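Local structure of long form salivary protein D7L1 (Aedes aegypti, 3DXL) at residues N26-P29 / M30-K33; I273-F276 / N277-K280; F68-S71 / V72-E75. The protein binds and sequesters biogenic amines and eicosanoids, leukotrienes among them, and so blunts the host response to blood feeding by female mosquitoes. All coordinates share one frame; numbering follows the deposited sequence. Where two conformers were deposited one is given.

Interaction 1. Residues N26-P29 / M30-K33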
ATOM      1  N   ASN A  26      -1.699 -23.764  -9.041  1.00 16.09           N
ATOM      2  CA  ASN A  26      -0.886 -22.797  -9.778  1.00 15.65           C
ATOM      3  C   ASN A  26      -0.361 -21.642  -8.936  1.00 14.84           C
ATOM      4  O   ASN A  26       0.423 -20.832  -9.431  1.00 14.74           O
ATOM      5  CB  ASN A  26      -1.666 -22.232 -10.963  1.00 15.86           C
ATOM      6  CG  ASN A  26      -2.005 -23.281 -11.990  1.00 17.02           C
ATOM      7  OD1 ASN A  26      -1.225 -24.204 -12.243  1.00 19.52           O
ATOM      8  ND2 ASN A  26      -3.174 -23.144 -12.596  1.00 17.74           N
ATOM      9  N   ARG A  27      -0.780 -21.555  -7.674  1.00 13.80           N
ATOM     10  CA  ARG A  27      -0.462 -20.382  -6.860  1.00 13.18           C
ATOM     11  C   ARG A  27       1.037 -20.142  -6.710  1.00 12.75           C
ATOM     12  O   ARG A  27       1.532 -19.060  -7.027  1.00 12.62           O
ATOM     13  CB  ARG A  27      -1.127 -20.452  -5.486  1.00 12.84           C
ATOM     14  CG  ARG A  27      -1.007 -19.135  -4.722  1.00 13.25           C
ATOM     15  CD  ARG A  27      -1.769 -19.200  -3.403  1.00 13.38           C
ATOM     16  NE  ARG A  27      -1.781 -17.933  -2.679  1.00 13.57           N
ATOM     17  CZ  ARG A  27      -2.723 -17.000  -2.776  1.00 13.19           C
ATOM     18  NH1 ARG A  27      -3.768 -17.164  -3.580  1.00 14.12           N
ATOM     19  NH2 ARG A  27      -2.634 -15.893  -2.043  1.00 14.03           N
ATOM     20  N   LEU A  28       1.752 -21.139  -6.203  1.00 13.25           N
ATOM     21  CA  LEU A  28       3.183 -20.967  -5.970  1.00 13.82           C
ATOM     22  C   LEU A  28       4.002 -20.770  -7.261  1.00 14.29           C
ATOM     23  O   LEU A  28       4.853 -19.879  -7.312  1.00 14.34           O
ATOM     24  CB  LEU A  28       3.745 -22.088  -5.082  1.00 14.58           C
ATOM     25  CG  LEU A  28       3.259 -22.078  -3.623  1.00 14.87           C
ATOM     26  CD1 LEU A  28       3.834 -23.271  -2.880  1.00 16.53           C
ATOM     27  CD2 LEU A  28       3.615 -20.782  -2.911  1.00 17.75           C
ATOM     28  N   PRO A  29       3.761 -21.591  -8.306  1.00 14.40           N
ATOM     29  CA  PRO A  29       4.435 -21.309  -9.584  1.00 14.95           C
ATOM     30  C   PRO A  29       4.184 -19.894 -10.127  1.00 14.60           C
ATOM     31  O   PRO A  29       5.134 -19.242 -10.593  1.00 15.17           O
ATOM     32  CB  PRO A  29       3.872 -22.378 -10.525  1.00 15.32           C
ATOM     33  CG  PRO A  29       3.508 -23.516  -9.602  1.00 15.76           C
ATOM     34  CD  PRO A  29       2.972 -22.839  -8.374  1.00 15.06           C
ATOM     35  N   MET A  30       2.941 -19.411 -10.058  1.00 14.30           N
ATOM     36  CA  MET A  30       2.654 -18.058 -10.525  0.50 15.43           C
ATOM     37  C   MET A  30       3.364 -17.009  -9.671  1.00 13.99           C
ATOM     38  O   MET A  30       3.983 -16.088 -10.209  1.00 13.48           O
ATOM     39  CB  MET A  30       1.150 -17.795 -10.603  0.50 15.88           C
ATOM     40  CG  MET A  30       0.448 -18.631 -11.659  0.50 17.10           C
ATOM     41  SD  MET A  30      -0.783 -17.689 -12.562  0.50 19.15           S
ATOM     42  CE  MET A  30      -1.977 -18.944 -12.989  0.50 17.78           C
ATOM     43  N   LEU A  31       3.297 -17.165  -8.352  1.00 13.30           N
ATOM     44  CA  LEU A  31       3.964 -16.239  -7.452  1.00 12.91           C
ATOM     45  C   LEU A  31       5.460 -16.129  -7.775  1.00 13.14           C
ATOM     46  O   LEU A  31       6.007 -15.025  -7.825  1.00 12.85           O
ATOM     47  CB  LEU A  31       3.745 -16.668  -5.998  1.00 12.76           C
ATOM     48  CG  LEU A  31       4.504 -15.886  -4.927  1.00 13.06           C
ATOM     49  CD1 LEU A  31       4.161 -14.402  -4.920  1.00 13.18           C
ATOM     50  CD2 LEU A  31       4.237 -16.503  -3.560  1.00 13.23           C
ATOM     51  N   ALA A  32       6.105 -17.269  -7.995  1.00 13.42           N
ATOM     52  CA  ALA A  32       7.541 -17.304  -8.275  1.00 14.05           C
ATOM     53  C   ALA A  32       7.919 -16.500  -9.517  1.00 14.25           C
ATOM     54  O   ALA A  32       8.976 -15.869  -9.551  1.00 14.78           O
ATOM     55  CB  ALA A  32       8.024 -18.739  -8.404  1.00 14.58           C
ATOM     56  N   LYS A  33       7.062 -16.543 -10.536  1.00 14.13           N
ATOM     57  CA  LYS A  33       7.284 -15.799 -11.774  1.00 14.99           C
ATOM     58  C   LYS A  33       6.952 -14.324 -11.611  1.00 14.27           C
ATOM     59  O   LYS A  33       7.772 -13.454 -11.926  1.00 14.37           O
ATOM     60  CB  LYS A  33       6.455 -16.396 -12.907  1.00 15.01           C
ATOM     61  CG  LYS A  33       6.978 -17.737 -13.397  1.00 16.93           C
ATOM     62  CD  LYS A  33       6.145 -18.309 -14.540  1.00 18.13           C
ATOM     63  CE  LYS A  33       4.937 -19.088 -14.033  1.00 22.19           C
ATOM     64  NZ  LYS A  33       4.348 -19.966 -15.084  1.00 24.18           N
TER
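Met30, Leu31 and Ala32 each donate their backbone N-H to the carbonyl four residues earlier. Met30 N donates to Asn26 O at 3.0 Å, Leu31 N to Arg27 O at 2.9 Å and Ala32 N to Leu28 O at 3.0 Å. Their N-H vectors aim well, the middle one at 166°. The fourth is weak: Lys33 N lies 3.3 Å from Pro29 O, and its N-H is bent to 150°.

One apolar side-chain pair, three residues apart, accompanies them: Leu28 and Leu31. Leu31 has its CG anti to the backbone N (chi1 174°), which turns the branch back along the helix until its CD2 comes 4.4 Å from Leu28 CD2, methyl to methyl. Met30 is buried and was modelled in two conformers, so the approach of its CE to Asn26 CB is doubtful.

Two other side chains set carbon atoms against carbonyl oxygens. Ala32 CB sits 3.5 Å from Leu28 O, beside the bond that its own N makes to that oxygen. Lys33 folds its chain at the third torsion, bringing the aliphatic CE within 3.4 Å of Pro29 O, so the lysine chain curls over the carbonyl with the weak bond.

The polar side chains look elsewhere. Asn26 ND2 bonds to Glu22 OE1. Arg27, extended through its first three torsions, takes its guanidinium away from the helix to Leu278 O, Asn277 O and Glu22 O, which accept from NE, NH2 and NH1 respectively.

Pro29 lacks an N-H, and it stands close to the beginning of the helix, a place where a proline interrupts little of the regular bonding; its own carbonyl still serves as an acceptor. The whole is the opening part of the short helix 27-34, in the N-terminal PBP/GOBP domain, the all-helical odorant-binding fold whose pocket binds lipids.

Interaction 2. Residues I273-F276 / N277-K280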
ATOM      1  N   ILE A 273       4.612  -7.847   6.992  1.00  9.53           N
ATOM      2  CA  ILE A 273       5.093  -8.647   5.866  1.00 10.66           C
ATOM      3  C   ILE A 273       4.127  -8.382   4.724  1.00  9.65           C
ATOM      4  O   ILE A 273       3.013  -8.903   4.713  1.00  9.85           O
ATOM      5  CB  ILE A 273       5.094 -10.175   6.180  1.00 11.51           C
ATOM      6  CG1 ILE A 273       5.765 -10.488   7.529  1.00 12.78           C
ATOM      7  CG2 ILE A 273       5.760 -10.948   5.037  1.00 13.26           C
ATOM      8  CD1 ILE A 273       5.550 -11.914   8.005  1.00 13.34           C
ATOM      9  N   TYR A 274       4.542  -7.585   3.751  1.00  9.18           N
ATOM     10  CA  TYR A 274       3.612  -7.228   2.689  1.00  8.70           C
ATOM     11  C   TYR A 274       3.128  -8.464   1.920  1.00  9.29           C
ATOM     12  O   TYR A 274       1.961  -8.531   1.533  1.00  9.72           O
ATOM     13  CB  TYR A 274       4.207  -6.162   1.769  1.00  8.61           C
ATOM     14  CG  TYR A 274       4.120  -4.746   2.314  1.00  7.91           C
ATOM     15  CD1 TYR A 274       3.859  -4.487   3.671  1.00  8.34           C
ATOM     16  CD2 TYR A 274       4.316  -3.658   1.470  1.00  8.18           C
ATOM     17  CE1 TYR A 274       3.777  -3.192   4.150  1.00  8.87           C
ATOM     18  CE2 TYR A 274       4.254  -2.362   1.939  1.00  8.35           C
ATOM     19  CZ  TYR A 274       3.984  -2.133   3.296  1.00  8.26           C
ATOM     20  OH  TYR A 274       3.914  -0.848   3.779  1.00  8.54           O
ATOM     21  N   ALA A 275       3.997  -9.468   1.782  1.00  9.39           N
ATOM     22  CA  ALA A 275       3.651 -10.753   1.165  1.00  9.90           C
ATOM     23  C   ALA A 275       2.976 -11.754   2.118  1.00 10.07           C
ATOM     24  O   ALA A 275       2.932 -12.949   1.825  1.00 10.33           O
ATOM     25  CB  ALA A 275       4.890 -11.383   0.522  1.00 10.38           C
ATOM     26  N   PHE A 276       2.434 -11.260   3.241  1.00 10.20           N
ATOM     27  CA  PHE A 276       1.745 -12.069   4.269  1.00 11.00           C
ATOM     28  C   PHE A 276       0.883 -13.211   3.718  1.00 11.18           C
ATOM     29  O   PHE A 276       0.978 -14.352   4.178  1.00 11.76           O
ATOM     30  CB  PHE A 276       0.885 -11.138   5.127  1.00 11.07           C
ATOM     31  CG  PHE A 276       0.248 -11.796   6.322  1.00 11.33           C
ATOM     32  CD1 PHE A 276       0.915 -11.835   7.539  1.00 12.43           C
ATOM     33  CD2 PHE A 276      -1.030 -12.341   6.239  1.00 12.75           C
ATOM     34  CE1 PHE A 276       0.323 -12.414   8.655  1.00 13.04           C
ATOM     35  CE2 PHE A 276      -1.625 -12.930   7.358  1.00 13.79           C
ATOM     36  CZ  PHE A 276      -0.943 -12.963   8.560  1.00 13.41           C
ATOM     37  N   ASN A 277       0.027 -12.891   2.749  1.00 11.52           N
ATOM     38  CA  ASN A 277      -0.945 -13.843   2.218  1.00 12.80           C
ATOM     39  C   ASN A 277      -0.555 -14.499   0.904  1.00 12.72           C
ATOM     40  O   ASN A 277      -1.363 -15.237   0.330  1.00 14.17           O
ATOM     41  CB  ASN A 277      -2.305 -13.159   2.058  1.00 13.31           C
ATOM     42  CG  ASN A 277      -3.106 -13.137   3.347  1.00 14.25           C
ATOM     43  OD1 ASN A 277      -3.112 -14.112   4.091  1.00 15.26           O
ATOM     44  ND2 ASN A 277      -3.817 -12.038   3.596  1.00 16.38           N
ATOM     45  N   LEU A 278       0.661 -14.249   0.422  1.00 12.29           N
ATOM     46  CA  LEU A 278       0.988 -14.668  -0.942  1.00 12.64           C
ATOM     47  C   LEU A 278       1.258 -16.168  -1.121  1.00 13.45           C
ATOM     48  O   LEU A 278       0.657 -16.787  -1.998  1.00 13.64           O
ATOM     49  CB  LEU A 278       2.071 -13.790  -1.580  1.00 12.12           C
ATOM     50  CG  LEU A 278       1.770 -12.288  -1.601  1.00 11.53           C
ATOM     51  CD1 LEU A 278       2.793 -11.559  -2.456  1.00 11.34           C
ATOM     52  CD2 LEU A 278       0.368 -11.991  -2.080  1.00 11.51           C
ATOM     53  N   PRO A 279       2.147 -16.774  -0.302  1.00 14.75           N
ATOM     54  CA  PRO A 279       2.311 -18.228  -0.466  1.00 16.38           C
ATOM     55  C   PRO A 279       0.983 -18.997  -0.337  1.00 17.91           C
ATOM     56  O   PRO A 279       0.760 -19.968  -1.060  1.00 18.59           O
ATOM     57  CB  PRO A 279       3.286 -18.597   0.656  1.00 17.07           C
ATOM     58  CG  PRO A 279       4.067 -17.342   0.885  1.00 16.29           C
ATOM     59  CD  PRO A 279       3.040 -16.250   0.750  1.00 14.89           C
ATOM     60  N   LYS A 280       0.117 -18.549   0.570  1.00 19.43           N
ATOM     61  CA  LYS A 280      -1.233 -19.085   0.715  1.00 21.14           C
ATOM     62  C   LYS A 280      -2.008 -18.142   1.608  1.00 21.67           C
ATOM     63  O   LYS A 280      -1.457 -17.610   2.578  1.00 21.76           O
ATOM     64  CB  LYS A 280      -1.220 -20.494   1.333  1.00 21.76           C
ATOM     65  CG  LYS A 280      -2.562 -21.242   1.296  1.00 23.63           C
ATOM     66  CD  LYS A 280      -3.039 -21.482  -0.141  1.00 25.29           C
ATOM     67  CE  LYS A 280      -4.264 -22.391  -0.192  1.00 26.16           C
ATOM     68  NZ  LYS A 280      -4.782 -22.562  -1.588  1.00 27.45           N
TER
HETATM   69  O   HOH W   1      -0.003 -10.555   1.165  1.00 11.03           O
HETATM   70  O   HOH W   2       1.056 -16.965   3.411  1.00 20.03           O
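Ala275 and Leu278 close the second of two overlapping type I beta turns, Ile273 to Phe276 and Ala275 to Leu278, which coil the chain beyond helix 257-271. Leu278 N donates to Ala275 O at 3.0 Å with a nearly straight N-H, yet it approaches from above the carbonyl plane, 55° out of it. Across the same turn Leu278 CD1 lies 3.6 Å from Ala275 CB. The other turn is closed by Phe276 N, which bonds to Ile273 O at 2.8 Å.

Two waters form the next shell. One donates to Tyr274 O and accepts from Asn277 N; the other donates to both Phe276 O and Lys280 O, tying together backbone carbonyls that do not bond each other.

Further out, Leu278 packs on Met17 and Glu18 of helix 6-20, while Phe276 rests on Val269 and Arg270 of helix 257-271. The coil therefore touches helices at both ends of the chain. Asn277 OD1 accepts from Gln282 N, and its ND2 bonds weakly to Glu18, which together fix the amide's rotation. That amide stands 81° from the Phe276 ring plane, and its OD1 reaches the ring edge 3.5 Å from CD2.

Interaction 3. Residues F68-S71 / V72-E75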
ATOM      1  N   PHE A  68      -3.440   4.104 -22.093  1.00 16.20           N
ATOM      2  CA  PHE A  68      -2.200   4.139 -21.344  1.00 16.04           C
ATOM      3  C   PHE A  68      -1.713   5.582 -21.194  1.00 16.35           C
ATOM      4  O   PHE A  68      -2.131   6.469 -21.954  1.00 17.46           O
ATOM      5  CB  PHE A  68      -1.160   3.237 -22.014  1.00 15.43           C
ATOM      6  CG  PHE A  68      -1.524   1.780 -21.959  1.00 14.53           C
ATOM      7  CD1 PHE A  68      -1.087   0.987 -20.896  1.00 14.26           C
ATOM      8  CD2 PHE A  68      -2.344   1.208 -22.932  1.00 14.43           C
ATOM      9  CE1 PHE A  68      -1.430  -0.345 -20.828  1.00 15.06           C
ATOM     10  CE2 PHE A  68      -2.698  -0.130 -22.872  1.00 14.49           C
ATOM     11  CZ  PHE A  68      -2.247  -0.909 -21.811  1.00 14.36           C
ATOM     12  N   ASP A  69      -0.851   5.813 -20.207  1.00 16.43           N
ATOM     13  CA  ASP A  69      -0.399   7.150 -19.842  1.00 16.80           C
ATOM     14  C   ASP A  69       1.056   7.048 -19.418  1.00 16.66           C
ATOM     15  O   ASP A  69       1.372   6.400 -18.423  1.00 16.66           O
ATOM     16  CB  ASP A  69      -1.274   7.700 -18.702  1.00 17.61           C
ATOM     17  CG  ASP A  69      -1.030   9.172 -18.414  1.00 19.53           C
ATOM     18  OD1 ASP A  69      -0.008   9.733 -18.854  1.00 21.27           O
ATOM     19  OD2 ASP A  69      -1.877   9.768 -17.715  1.00 23.53           O
ATOM     20  N   ALA A  70       1.947   7.665 -20.187  1.00 16.11           N
ATOM     21  CA  ALA A  70       3.372   7.589 -19.900  1.00 16.24           C
ATOM     22  C   ALA A  70       3.851   8.636 -18.893  1.00 16.40           C
ATOM     23  O   ALA A  70       5.030   8.657 -18.531  1.00 16.93           O
ATOM     24  CB  ALA A  70       4.175   7.686 -21.188  1.00 16.14           C
ATOM     25  N   SER A  71       2.938   9.490 -18.435  1.00 17.05           N
ATOM     26  CA  SER A  71       3.303  10.584 -17.541  1.00 17.31           C
ATOM     27  C   SER A  71       4.021  10.092 -16.285  1.00 16.46           C
ATOM     28  O   SER A  71       4.990  10.709 -15.848  1.00 16.37           O
ATOM     29  CB  SER A  71       2.075  11.415 -17.156  1.00 17.85           C
ATOM     30  OG  SER A  71       1.416  11.916 -18.310  1.00 20.75           O
ATOM     31  N   VAL A  72       3.557   8.974 -15.720  1.00 15.85           N
ATOM     32  CA  VAL A  72       4.167   8.442 -14.503  1.00 15.67           C
ATOM     33  C   VAL A  72       5.624   8.024 -14.726  1.00 14.99           C
ATOM     34  O   VAL A  72       6.437   8.124 -13.817  1.00 14.63           O
ATOM     35  CB  VAL A  72       3.324   7.296 -13.862  1.00 15.71           C
ATOM     36  CG1 VAL A  72       3.234   6.090 -14.783  1.00 15.58           C
ATOM     37  CG2 VAL A  72       3.899   6.899 -12.515  1.00 16.28           C
ATOM     38  N   ILE A  73       5.962   7.590 -15.946  1.00 15.06           N
ATOM     39  CA  ILE A  73       7.338   7.211 -16.256  1.00 14.90           C
ATOM     40  C   ILE A  73       8.276   8.413 -16.093  1.00 15.07           C
ATOM     41  O   ILE A  73       9.331   8.307 -15.464  1.00 14.70           O
ATOM     42  CB  ILE A  73       7.444   6.600 -17.672  1.00 14.60           C
ATOM     43  CG1 ILE A  73       6.674   5.279 -17.716  1.00 13.88           C
ATOM     44  CG2 ILE A  73       8.918   6.414 -18.089  1.00 15.28           C
ATOM     45  CD1 ILE A  73       6.436   4.763 -19.130  1.00 14.24           C
ATOM     46  N   GLN A  74       7.877   9.555 -16.645  1.00 16.13           N
ATOM     47  CA  GLN A  74       8.677  10.772 -16.509  1.00 17.17           C
ATOM     48  C   GLN A  74       8.715  11.283 -15.062  1.00 16.78           C
ATOM     49  O   GLN A  74       9.762  11.726 -14.593  1.00 16.52           O
ATOM     50  CB  GLN A  74       8.200  11.860 -17.473  1.00 18.15           C
ATOM     51  CG  GLN A  74       8.347  11.499 -18.967  1.00 20.54           C
ATOM     52  CD  GLN A  74       9.787  11.207 -19.413  1.00 23.27           C
ATOM     53  OE1 GLN A  74      10.763  11.693 -18.824  1.00 24.33           O
ATOM     54  NE2 GLN A  74       9.918  10.413 -20.475  1.00 25.45           N
ATOM     55  N   GLU A  75       7.585  11.191 -14.350  1.00 16.91           N
ATOM     56  CA  GLU A  75       7.539  11.570 -12.938  1.00 16.83           C
ATOM     57  C   GLU A  75       8.480  10.692 -12.123  1.00 15.28           C
ATOM     58  O   GLU A  75       9.225  11.176 -11.266  1.00 15.50           O
ATOM     59  CB  GLU A  75       6.114  11.463 -12.381  1.00 17.69           C
ATOM     60  CG  GLU A  75       5.188  12.601 -12.778  1.00 20.49           C
ATOM     61  CD  GLU A  75       5.716  13.968 -12.362  1.00 22.88           C
ATOM     62  OE1 GLU A  75       6.104  14.140 -11.185  1.00 24.19           O
ATOM     63  OE2 GLU A  75       5.745  14.866 -13.227  1.00 25.69           O
TER
HETATM   64  O   HOH W   3       0.809   8.101 -16.007  1.00 19.84           O
HETATM   65  O   HOH W   4       4.720  13.796 -16.037  1.00 42.70           O
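Ser71 O accepts from Glu75 N at 3.0 Å, with the donor in the carbonyl plane: a regular i to i+4 bond at the beginning of helix 71-79. Just before it, Asp69 OD1 takes two donors from the same serine. Ser71 N reaches it at 3.0 Å from above the carboxylate plane, 39° out of it, and closes an Asx turn as a capping bond. Ser71 OG donates to it at 2.7 Å along the syn lone pair. The hydroxyl can do this because chi1 of -57° sets OG beside the serine's backbone N, so that both groups face one oxygen.

Ile73 N lies 2.9 Å from Ala70 O, but the N-H is bent to 130° and the bond is weak. Val72 N donates a hydrogen bond to a water, which in turn donates to Asp69 O. A second water donates to Ser71 O and Glu75 OE2, joining the glutamate carboxylate to the carbonyl one turn earlier.

The packing lies beyond these bonds. Ala70 CB is 4.2 Å from Ile73 CD1, and Ile73 CB sits 3.3 Å from Ala70 O. Ile73 continues onto Val89 and Tyr92 of helix 86-97 and onto Leu60, while Ala70 touches Lys97, so the apolar side of this helix start is fastened to its neighbour.

Carboxylate and water thus serve first-turn N-H groups that no earlier helical carbonyl can reach. The partial positive charge of a helix start, together with two donors on OD1, would probably stabilise Asp69 as the anion.

How the interactions relate
Interactions 1 and 2 touch, although far apart in sequence: the Arg27 side chain links them, and the centres of the two interactions are 12 Å apart. Helix 27-34, from the N-terminal PBP/GOBP range, is thus joined to the coil that follows helix 257-271. Interaction 3 stands alone, its nearest atoms about 17 Å from interaction 2 and about 18 Å from interaction 1. All three are partly buried; interaction 2 lies closest to the chain's centre. Their chemistry follows their secondary structure: direct backbone bonds in a helix's first turns in interaction 1, turn bonds and bridging waters in the loop of interaction 2, and a side-chain cap at the helix start of interaction 3.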